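Local coordinates for protein DNA ligase (Archaeoglobus fulgidus, PDB 3GDE) that probably seals nicks in double-stranded DNA during replication, recombination and repair, using ATP and passing through a lysine-bound AMP intermediate, at residues A30-L33 with Q34-D38; D380-D383 with E384-M388; E481-R484 with P485-V488; I542-V545 with E546-K550. All coordinates share one frame; numbering follows the deposited sequence.

Contact 1 of 4, residues A30-L33 with Q34-D38; sequences AAFL and QKIED
F32 has CG opposite the backbone N (chi1 -167°), and I36 has CG1 beside its own N (chi1 -51°); with these turns I36 CD1 comes to the F32 ring obliquely. This is the C-terminal end of helix 22-34, where the chain leaves the helix for the short connection to helix 39-49 in the N-terminal, DNA-binding part of the ligase. I36 CD1 sits 4.0 Å from F32 CE2 and 4.5 Å from L33 CD1, so one methyl touches F32 and approaches L33 more loosely. I36 CG1 also rests 3.5 Å from F32 O. Cutting the side chain of I36 back to an alanine is likely to leave the F32 ring and L33 CD1 without their shared neighbour and to open a gap beside M4.

The backbone bonds change as the helix ends. Q34 N still donates to A30 O at 3.0 Å, in the i to i+4 pattern. K35 N then reaches back only three residues to F32 O, from above the carbonyl plane, and I36 N makes a weak bond to L33 O. The amide end of Q34 is engaged through NE2 by A182 O of helix 172-182. F32 also stacks on F12, and both F32 and L33 pack on V45 of helix 39-49. A water bridges L33 O and I36 O. The ammonium group of K35 comes back to the helix, its NZ donating to A31 O at 2.9 Å from a position 43° out of that carbonyl's plane.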
loop_
_atom_site.group_PDB
_atom_site.type_symbol
_atom_site.label_atom_id
_atom_site.label_comp_id
_atom_site.label_asym_id
_atom_site.label_seq_id
_atom_site.Cartn_x
_atom_site.Cartn_y
_atom_site.Cartn_z
ATOM N N ALA A 30 -15.691 -16.742 -6.265
ATOM C CA ALA A 30 -16.236 -17.536 -5.159
ATOM C C ALA A 30 -16.340 -19.008 -5.515
ATOM O O ALA A 30 -15.884 -19.864 -4.753
ATOM C CB ALA A 30 -17.620 -17.002 -4.730
ATOM N N ALA A 31 -16.936 -19.292 -6.672
ATOM C CA ALA A 31 -17.063 -20.665 -7.182
ATOM C C ALA A 31 -15.727 -21.386 -7.257
ATOM O O ALA A 31 -15.617 -22.526 -6.809
ATOM C CB ALA A 31 -17.775 -20.677 -8.571
ATOM N N PHE A 32 -14.717 -20.718 -7.820
ATOM C CA PHE A 32 -13.350 -21.262 -7.907
ATOM C C PHE A 32 -12.738 -21.562 -6.539
ATOM O O PHE A 32 -12.196 -22.646 -6.314
ATOM C CB PHE A 32 -12.439 -20.282 -8.664
ATOM C CG PHE A 32 -11.117 -20.873 -9.079
ATOM C CD1 PHE A 32 -11.030 -21.712 -10.195
ATOM C CD2 PHE A 32 -9.950 -20.577 -8.366
ATOM C CE1 PHE A 32 -9.800 -22.249 -10.589
ATOM C CE2 PHE A 32 -8.713 -21.120 -8.747
ATOM C CZ PHE A 32 -8.639 -21.962 -9.852
ATOM N N LEU A 33 -12.825 -20.583 -5.637
ATOM C CA LEU A 33 -12.273 -20.683 -4.286
ATOM C C LEU A 33 -12.874 -21.848 -3.483
ATOM O O LEU A 33 -12.167 -22.532 -2.744
ATOM C CB LEU A 33 -12.493 -19.353 -3.541
ATOM C CG LEU A 33 -11.420 -18.243 -3.437
ATOM C CD1 LEU A 33 -10.369 -18.187 -4.569
ATOM C CD2 LEU A 33 -12.068 -16.886 -3.189
ATOM N N GLN A 34 -14.179 -22.057 -3.641
ATOM C CA GLN A 34 -14.927 -23.127 -2.966
ATOM C C GLN A 34 -14.441 -24.546 -3.223
ATOM O O GLN A 34 -14.685 -25.435 -2.408
ATOM C CB GLN A 34 -16.391 -23.082 -3.404
ATOM C CG GLN A 34 -17.236 -22.188 -2.576
ATOM C CD GLN A 34 -18.662 -22.121 -3.067
ATOM O OE1 GLN A 34 -18.966 -22.478 -4.214
ATOM N NE2 GLN A 34 -19.554 -21.642 -2.202
ATOM N N LYS A 35 -13.786 -24.756 -4.365
ATOM C CA LYS A 35 -13.444 -26.095 -4.832
ATOM C C LYS A 35 -11.979 -26.439 -4.583
ATOM O O LYS A 35 -11.496 -27.527 -4.949
ATOM C CB LYS A 35 -13.806 -26.228 -6.313
ATOM C CG LYS A 35 -15.288 -26.076 -6.574
ATOM C CD LYS A 35 -15.589 -26.066 -8.054
ATOM C CE LYS A 35 -17.071 -25.795 -8.315
ATOM N NZ LYS A 35 -17.536 -24.533 -7.633
ATOM N N ILE A 36 -11.274 -25.511 -3.948
ATOM C CA ILE A 36 -9.903 -25.754 -3.548
ATOM C C ILE A 36 -9.908 -26.405 -2.161
ATOM O O ILE A 36 -10.441 -25.844 -1.200
ATOM C CB ILE A 36 -9.064 -24.458 -3.561
ATOM C CG1 ILE A 36 -9.229 -23.737 -4.910
ATOM C CG2 ILE A 36 -7.602 -24.782 -3.265
ATOM C CD1 ILE A 36 -8.692 -22.323 -4.954
ATOM N N GLU A 37 -9.325 -27.597 -2.073
ATOM C CA GLU A 37 -9.268 -28.331 -0.809
ATOM C C GLU A 37 -7.944 -28.143 -0.092
ATOM O O GLU A 37 -7.917 -28.086 1.128
ATOM C CB GLU A 37 -9.561 -29.824 -1.014
ATOM C CG GLU A 37 -11.058 -30.158 -1.034
ATOM C CD GLU A 37 -11.797 -29.748 0.253
ATOM O OE1 GLU A 37 -11.200 -29.763 1.366
ATOM O OE2 GLU A 37 -12.993 -29.412 0.143
ATOM N N ASP A 38 -6.861 -28.030 -0.850
ATOM C CA ASP A 38 -5.550 -27.804 -0.268
ATOM C C ASP A 38 -5.437 -26.356 0.183
ATOM O O ASP A 38 -5.521 -25.436 -0.634
ATOM C CB ASP A 38 -4.440 -28.168 -1.259
ATOM C CG ASP A 38 -3.060 -27.978 -0.671
ATOM O OD1 ASP A 38 -2.652 -26.825 -0.468
ATOM O OD2 ASP A 38 -2.374 -28.976 -0.393
HETATM O O HOH W 1 -12.035 -24.068 -0.501
#

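Contact 2 of 4, residues D380-D383 with E384-M388; sequences DSVD and EVRKM
S381 meets E384 at the start of helix 382-394, with S381 in the N-cap position. The capping bond is weak: E384 N points at S381 OG across 3.5 Å. S381 OG lies opposite its own backbone N (chi1 -175°), which places it beside the carbonyl carbon, within weak reach of E384 N. S381 CB also touches E384 CB at 3.8 Å. E384 runs out extended beyond CG, and its OE1 is bonded to T379 OG1.

The backbone bonds of the first turns follow. V385 N donates to S381 O nearly straight, at 3.2 Å with an N-H...O angle of 165°. E384 N adds a weak, bent bond to the same oxygen. R386 N reaches V382 O at 3.0 Å, and K387 N reaches D383 O at 3.1 Å.

Van der Waals contact between side chains is slight. V382 and R386 run side by side in the same direction, and V382 CG1 lies 3.7 Å from R386 NH1. The arginine chain bends at chi3 (-93°), bringing its guanidinium alongside the valine. R386 NH2 makes a salt bridge with E238, which also touches V382.

The helix lies against the adenylation domain's core. V382 and V385 pack on L237 of helix 237-243. Deeper in, V385 and M388 rest on V249 of strand 247-252, and M388 also touches K375 and I377 of strand 371-379.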
loop_
_atom_site.group_PDB
_atom_site.type_symbol
_atom_site.label_atom_id
_atom_site.label_comp_id
_atom_site.label_asym_id
_atom_site.label_seq_id
_atom_site.Cartn_x
_atom_site.Cartn_y
_atom_site.Cartn_z
ATOM N N ASP A 380 -15.994 21.160 25.394
ATOM C CA ASP A 380 -17.078 21.581 24.509
ATOM C C ASP A 380 -16.876 23.026 24.047
ATOM O O ASP A 380 -17.706 23.579 23.324
ATOM C CB ASP A 380 -18.464 21.381 25.159
ATOM C CG ASP A 380 -18.636 22.130 26.497
ATOM O OD1 ASP A 380 -19.610 21.805 27.225
ATOM O OD2 ASP A 380 -17.828 23.032 26.832
ATOM N N SER A 381 -15.759 23.621 24.463
ATOM C CA SER A 381 -15.459 25.025 24.174
ATOM C C SER A 381 -14.695 25.208 22.858
ATOM O O SER A 381 -13.555 24.759 22.731
ATOM C CB SER A 381 -14.661 25.633 25.338
ATOM O OG SER A 381 -14.438 27.020 25.154
ATOM N N VAL A 382 -15.331 25.871 21.891
ATOM C CA VAL A 382 -14.686 26.215 20.610
ATOM C C VAL A 382 -13.411 27.049 20.817
ATOM O O VAL A 382 -12.450 26.924 20.054
ATOM C CB VAL A 382 -15.671 26.927 19.623
ATOM C CG1 VAL A 382 -14.946 27.474 18.397
ATOM C CG2 VAL A 382 -16.767 25.983 19.177
ATOM N N ASP A 383 -13.407 27.878 21.861
ATOM C CA ASP A 383 -12.268 28.743 22.179
ATOM C C ASP A 383 -11.080 27.964 22.714
ATOM O O ASP A 383 -9.924 28.312 22.436
ATOM C CB ASP A 383 -12.674 29.830 23.181
ATOM C CG ASP A 383 -13.567 30.902 22.565
ATOM O OD1 ASP A 383 -13.998 31.813 23.305
ATOM O OD2 ASP A 383 -13.837 30.846 21.348
ATOM N N GLU A 384 -11.366 26.921 23.493
ATOM C CA GLU A 384 -10.318 26.045 24.024
ATOM C C GLU A 384 -9.620 25.244 22.917
ATOM O O GLU A 384 -8.392 25.139 22.901
ATOM C CB GLU A 384 -10.867 25.111 25.109
ATOM C CG GLU A 384 -10.870 25.713 26.511
ATOM C CD GLU A 384 -10.859 24.653 27.613
ATOM O OE1 GLU A 384 -11.215 23.482 27.334
ATOM O OE2 GLU A 384 -10.495 24.993 28.767
ATOM N N VAL A 385 -10.406 24.702 21.990
ATOM C CA VAL A 385 -9.846 23.949 20.864
ATOM C C VAL A 385 -9.100 24.845 19.869
ATOM O O VAL A 385 -8.088 24.424 19.309
ATOM C CB VAL A 385 -10.878 22.965 20.200
ATOM C CG1 VAL A 385 -12.276 23.527 20.210
ATOM C CG2 VAL A 385 -10.448 22.542 18.782
ATOM N N ARG A 386 -9.563 26.084 19.689
ATOM C CA ARG A 386 -8.819 27.066 18.882
ATOM C C ARG A 386 -7.472 27.458 19.512
ATOM O O ARG A 386 -6.501 27.712 18.800
ATOM C CB ARG A 386 -9.664 28.304 18.567
ATOM C CG ARG A 386 -9.001 29.241 17.555
ATOM C CD ARG A 386 -10.004 30.119 16.820
ATOM N NE ARG A 386 -10.444 29.529 15.554
ATOM C CZ ARG A 386 -11.703 29.196 15.261
ATOM N NH1 ARG A 386 -12.685 29.386 16.137
ATOM N NH2 ARG A 386 -11.979 28.676 14.075
ATOM N N LYS A 387 -7.412 27.476 20.840
ATOM C CA LYS A 387 -6.168 27.758 21.555
ATOM C C LYS A 387 -5.134 26.656 21.339
ATOM O O LYS A 387 -3.941 26.934 21.201
ATOM C CB LYS A 387 -6.441 27.943 23.052
ATOM C CG LYS A 387 -5.256 28.471 23.854
ATOM C CD LYS A 387 -5.708 29.190 25.131
ATOM C CE LYS A 387 -5.799 28.242 26.326
ATOM N NZ LYS A 387 -4.453 27.837 26.829
ATOM N N MET A 388 -5.597 25.407 21.327
ATOM C CA MET A 388 -4.733 24.252 21.068
ATOM C C MET A 388 -4.272 24.256 19.618
ATOM O O MET A 388 -3.093 24.062 19.339
ATOM C CB MET A 388 -5.458 22.944 21.385
ATOM C CG MET A 388 -4.513 21.867 21.866
ATOM S SD MET A 388 -5.250 20.240 21.961
ATOM C CE MET A 388 -4.160 19.480 23.157
#

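Contact 3 of 4, residues E481-R484 with P485-V488; sequences EMFR and PLIV
L486 folds back toward F483 and M482. Its CB lies 3.4 Å from F483 O. CG is next, held on the side of the backbone N (chi1 -53°), and stands 4.0 Å from both F483 O and M482 O. At the tip, CD1 approaches the edge of the F483 ring near its plane, 4.4 Å from CD1 of that ring. The same L486 CD1 also comes 4.1 Å from M482 O. The leucine therefore touches the ring at its rim and does not lie over a face.

This is the exit from helix 473-483 in the C-terminal OB-fold domain, where the chain passes through a 3-10 turn into strand 487-491. Two backbone bonds span three residues each. L486 N donates to F483 O, and I487 N donates to R484 O. Both donors stand more than 45° above the carbonyl planes, in keeping with the 3-10 turn. P485 has no N-H to give. Its ring instead brings CD within 3.4 Å of E481 O. I487 lays CG1 at 3.6 Å from R484 O, and its CD1 follows the same carbonyl.

On the outer side R484 and E481 form a salt bridge within the turn. R484 NH1 is 2.8 Å from E481 OE1, but the hydrogen bond itself is weak, with an angle of 115° at the hydrogen. The carboxylate carbon lies in the guanidinium plane, at its edge.

Inward, the F483 ring stacks on F497 and touches V432 of strand 428-437. I487 packs against V495 and F497 of strand 494-497, while W437 touches both R484 and I487.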
loop_
_atom_site.group_PDB
_atom_site.type_symbol
_atom_site.label_atom_id
_atom_site.label_comp_id
_atom_site.label_asym_id
_atom_site.label_seq_id
_atom_site.Cartn_x
_atom_site.Cartn_y
_atom_site.Cartn_z
ATOM N N GLU A 481 14.861 8.185 -15.879
ATOM C CA GLU A 481 15.641 6.957 -15.784
ATOM C C GLU A 481 14.858 5.822 -15.130
ATOM O O GLU A 481 14.983 4.670 -15.539
ATOM C CB GLU A 481 16.976 7.180 -15.069
ATOM C CG GLU A 481 17.936 8.127 -15.806
ATOM C CD GLU A 481 18.365 7.602 -17.170
ATOM O OE1 GLU A 481 17.949 8.189 -18.209
ATOM O OE2 GLU A 481 19.107 6.587 -17.199
ATOM N N MET A 482 14.036 6.145 -14.135
ATOM C CA MET A 482 13.241 5.113 -13.477
ATOM C C MET A 482 11.963 4.715 -14.222
ATOM O O MET A 482 11.426 3.639 -13.980
ATOM C CB MET A 482 12.973 5.448 -12.002
ATOM C CG MET A 482 11.899 6.487 -11.728
ATOM S SD MET A 482 11.811 6.763 -9.944
ATOM C CE MET A 482 13.283 7.751 -9.686
ATOM N N PHE A 483 11.514 5.560 -15.149
ATOM C CA PHE A 483 10.289 5.312 -15.923
ATOM C C PHE A 483 10.509 4.656 -17.263
ATOM O O PHE A 483 9.636 3.937 -17.757
ATOM C CB PHE A 483 9.574 6.614 -16.215
ATOM C CG PHE A 483 8.580 6.988 -15.196
ATOM C CD1 PHE A 483 7.755 6.022 -14.632
ATOM C CD2 PHE A 483 8.433 8.322 -14.825
ATOM C CE1 PHE A 483 6.822 6.367 -13.701
ATOM C CE2 PHE A 483 7.501 8.689 -13.898
ATOM C CZ PHE A 483 6.692 7.710 -13.319
ATOM N N ARG A 484 11.652 4.963 -17.869
ATOM C CA ARG A 484 12.026 4.435 -19.177
ATOM C C ARG A 484 11.745 2.924 -19.344
ATOM O O ARG A 484 11.070 2.546 -20.297
ATOM C CB ARG A 484 13.486 4.793 -19.513
ATOM C CG ARG A 484 13.885 4.464 -20.942
ATOM C CD ARG A 484 15.301 4.946 -21.275
ATOM N NE ARG A 484 15.279 6.214 -22.009
ATOM C CZ ARG A 484 15.840 7.347 -21.597
ATOM N NH1 ARG A 484 16.496 7.404 -20.437
ATOM N NH2 ARG A 484 15.750 8.430 -22.361
ATOM N N PRO A 485 12.235 2.067 -18.407
ATOM C CA PRO A 485 12.007 0.609 -18.541
ATOM C C PRO A 485 10.532 0.205 -18.527
ATOM O O PRO A 485 10.176 -0.860 -19.032
ATOM C CB PRO A 485 12.694 0.028 -17.304
ATOM C CG PRO A 485 13.636 1.077 -16.843
ATOM C CD PRO A 485 13.016 2.381 -17.193
ATOM N N LEU A 486 9.694 1.067 -17.960
ATOM C CA LEU A 486 8.283 0.773 -17.760
ATOM C C LEU A 486 7.407 1.231 -18.921
ATOM O O LEU A 486 6.187 1.090 -18.852
ATOM C CB LEU A 486 7.786 1.403 -16.448
ATOM C CG LEU A 486 8.538 1.124 -15.138
ATOM C CD1 LEU A 486 7.750 1.716 -13.979
ATOM C CD2 LEU A 486 8.793 -0.374 -14.894
ATOM N N ILE A 487 8.018 1.777 -19.976
ATOM C CA ILE A 487 7.242 2.250 -21.130
ATOM C C ILE A 487 6.654 1.070 -21.899
ATOM O O ILE A 487 7.364 0.168 -22.359
ATOM C CB ILE A 487 8.013 3.215 -22.072
ATOM C CG1 ILE A 487 8.266 4.569 -21.384
ATOM C CG2 ILE A 487 7.225 3.429 -23.377
ATOM C CD1 ILE A 487 9.343 5.436 -22.049
ATOM N N VAL A 488 5.338 1.116 -22.035
ATOM C CA VAL A 488 4.558 -0.008 -22.479
ATOM C C VAL A 488 3.706 0.439 -23.691
ATOM O O VAL A 488 3.059 -0.357 -24.371
ATOM C CB VAL A 488 3.746 -0.529 -21.262
ATOM C CG1 VAL A 488 2.291 -0.076 -21.291
ATOM C CG2 VAL A 488 3.878 -2.015 -21.136
#

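Contact 4 of 4, residues I542-V545 with E546-K550; sequences IERV and ENLYK
R544 carries its guanidinium beneath a methyl of L548: L548 CD1 sits over the centre of one face, 4.1 Å above the plane. NH2 forms a salt bridge with E426 and NH1 one with D540, so two acids restrain the group. Its chain leaves the helix with CG opposite the backbone N and turns at chi2 (98°). R544 CG then meets L548 CD1 at 3.9 Å, the two side chains passing at a slant.

The side chains of E543 and N547 lie side by side, pointing the same way, and the planes of their carboxylate and amide are 55° apart. E543 CG is 3.9 Å from N547 ND2. E546 runs extended back toward I542, and its OE2 lies 3.7 Å from I542 CG1. With an alanine in place of E546, I542 CG1 and the I542 carbonyl are likely to lose the chain that covers them, and Y520 a neighbour.

Regular i to i+4 bonds run through the segment. R544 O takes L548 N at 2.8 Å, with a C=O...N angle of 165°, and V545 O takes Y549 N at 2.8 Å.

Helix 542-550 packs on three strands. V545, L548 and Y549 pack on I510 of strand 509-512. I542, V545 and E546 touch Y520 of strand 520-523, and I542 and V545 touch C453 of strand 446-454.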
loop_
_atom_site.group_PDB
_atom_site.type_symbol
_atom_site.label_atom_id
_atom_site.label_comp_id
_atom_site.label_asym_id
_atom_site.label_seq_id
_atom_site.Cartn_x
_atom_site.Cartn_y
_atom_site.Cartn_z
ATOM N N ILE A 542 -10.594 6.645 -5.325
ATOM C CA ILE A 542 -11.677 7.449 -5.914
ATOM C C ILE A 542 -12.664 7.992 -4.855
ATOM O O ILE A 542 -13.181 9.107 -4.993
ATOM C CB ILE A 542 -12.418 6.679 -7.050
ATOM C CG1 ILE A 542 -13.461 7.567 -7.741
ATOM C CG2 ILE A 542 -13.049 5.371 -6.538
ATOM C CD1 ILE A 542 -12.880 8.786 -8.444
ATOM N N GLU A 543 -12.895 7.206 -3.803
ATOM C CA GLU A 543 -13.707 7.626 -2.663
ATOM C C GLU A 543 -13.111 8.838 -1.937
ATOM O O GLU A 543 -13.836 9.768 -1.593
ATOM C CB GLU A 543 -13.923 6.455 -1.691
ATOM C CG GLU A 543 -14.742 6.790 -0.442
ATOM C CD GLU A 543 -15.340 5.559 0.246
ATOM O OE1 GLU A 543 -14.818 4.424 0.059
ATOM O OE2 GLU A 543 -16.339 5.737 0.983
ATOM N N ARG A 544 -11.797 8.825 -1.714
ATOM C CA ARG A 544 -11.102 9.964 -1.118
ATOM C C ARG A 544 -11.296 11.236 -1.964
ATOM O O ARG A 544 -11.690 12.286 -1.442
ATOM C CB ARG A 544 -9.611 9.664 -0.928
ATOM C CG ARG A 544 -8.840 10.750 -0.156
ATOM C CD ARG A 544 -8.659 10.394 1.327
ATOM N NE ARG A 544 -8.343 11.556 2.164
ATOM C CZ ARG A 544 -7.123 12.065 2.338
ATOM N NH1 ARG A 544 -6.075 11.527 1.724
ATOM N NH2 ARG A 544 -6.947 13.124 3.125
ATOM N N VAL A 545 -11.025 11.128 -3.264
ATOM C CA VAL A 545 -11.153 12.256 -4.184
ATOM C C VAL A 545 -12.569 12.848 -4.116
ATOM O O VAL A 545 -12.734 14.069 -3.991
ATOM C CB VAL A 545 -10.755 11.860 -5.647
ATOM C CG1 VAL A 545 -10.937 13.039 -6.616
ATOM C CG2 VAL A 545 -9.319 11.355 -5.690
ATOM N N GLU A 546 -13.572 11.966 -4.173
ATOM C CA GLU A 546 -14.985 12.330 -4.043
ATOM C C GLU A 546 -15.273 13.114 -2.764
ATOM O O GLU A 546 -15.909 14.163 -2.815
ATOM C CB GLU A 546 -15.870 11.077 -4.088
ATOM C CG GLU A 546 -16.084 10.529 -5.486
ATOM C CD GLU A 546 -16.572 9.068 -5.517
ATOM O OE1 GLU A 546 -16.714 8.430 -4.445
ATOM O OE2 GLU A 546 -16.801 8.561 -6.641
ATOM N N ASN A 547 -14.818 12.590 -1.627
ATOM C CA ASN A 547 -14.996 13.252 -0.333
ATOM C C ASN A 547 -14.270 14.595 -0.276
ATOM O O ASN A 547 -14.817 15.577 0.227
ATOM C CB ASN A 547 -14.523 12.354 0.827
ATOM C CG ASN A 547 -15.410 11.120 1.033
ATOM O OD1 ASN A 547 -16.586 11.097 0.656
ATOM N ND2 ASN A 547 -14.837 10.084 1.635
ATOM N N LEU A 548 -13.049 14.640 -0.799
ATOM C CA LEU A 548 -12.299 15.896 -0.835
ATOM C C LEU A 548 -12.959 16.937 -1.738
ATOM O O LEU A 548 -12.959 18.127 -1.413
ATOM C CB LEU A 548 -10.830 15.671 -1.204
ATOM C CG LEU A 548 -9.987 14.890 -0.174
ATOM C CD1 LEU A 548 -8.594 14.582 -0.719
ATOM C CD2 LEU A 548 -9.890 15.605 1.168
ATOM N N TYR A 549 -13.544 16.479 -2.849
ATOM C CA TYR A 549 -14.333 17.346 -3.731
ATOM C C TYR A 549 -15.550 17.947 -3.014
ATOM O O TYR A 549 -15.720 19.159 -2.999
ATOM C CB TYR A 549 -14.783 16.600 -4.993
ATOM C CG TYR A 549 -15.747 17.400 -5.836
ATOM C CD1 TYR A 549 -15.282 18.305 -6.786
ATOM C CD2 TYR A 549 -17.127 17.271 -5.668
ATOM C CE1 TYR A 549 -16.158 19.058 -7.555
ATOM C CE2 TYR A 549 -18.017 18.017 -6.434
ATOM C CZ TYR A 549 -17.523 18.910 -7.372
ATOM O OH TYR A 549 -18.393 19.648 -8.134
ATOM N N LYS A 550 -16.380 17.086 -2.427
ATOM C CA LYS A 550 -17.598 17.493 -1.710
ATOM C C LYS A 550 -17.328 18.492 -0.593
ATOM O O LYS A 550 -18.197 19.289 -0.241
ATOM C CB LYS A 550 -18.324 16.268 -1.127
ATOM C CG LYS A 550 -19.230 15.559 -2.124
ATOM C CD LYS A 550 -20.201 14.587 -1.451
ATOM C CE LYS A 550 -19.686 13.151 -1.458
ATOM N NZ LYS A 550 -20.803 12.143 -1.376
#

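In the fold
The four contacts are separate, each local to one helix end or short helix. Contact 1 lies in the N-terminal region, contact 2 in the adenylation domain and contact 3 in the OB domain. Contacts 1 and 2 are farthest apart, their centres 56 Å from each other. Contact 4 is nearest to contacts 2 and 3, about 18 Å from each by nearest atoms. It is closest to the ATP site: the R544 side chain is about 4 Å from those of R414 and K420, predicted ATP-binding residues, and from a phosphate ion, probably from the crystallisation liquor. In contact 2, V385 lies about 11 Å from K252, the predicted AMP-lysine, between side chains.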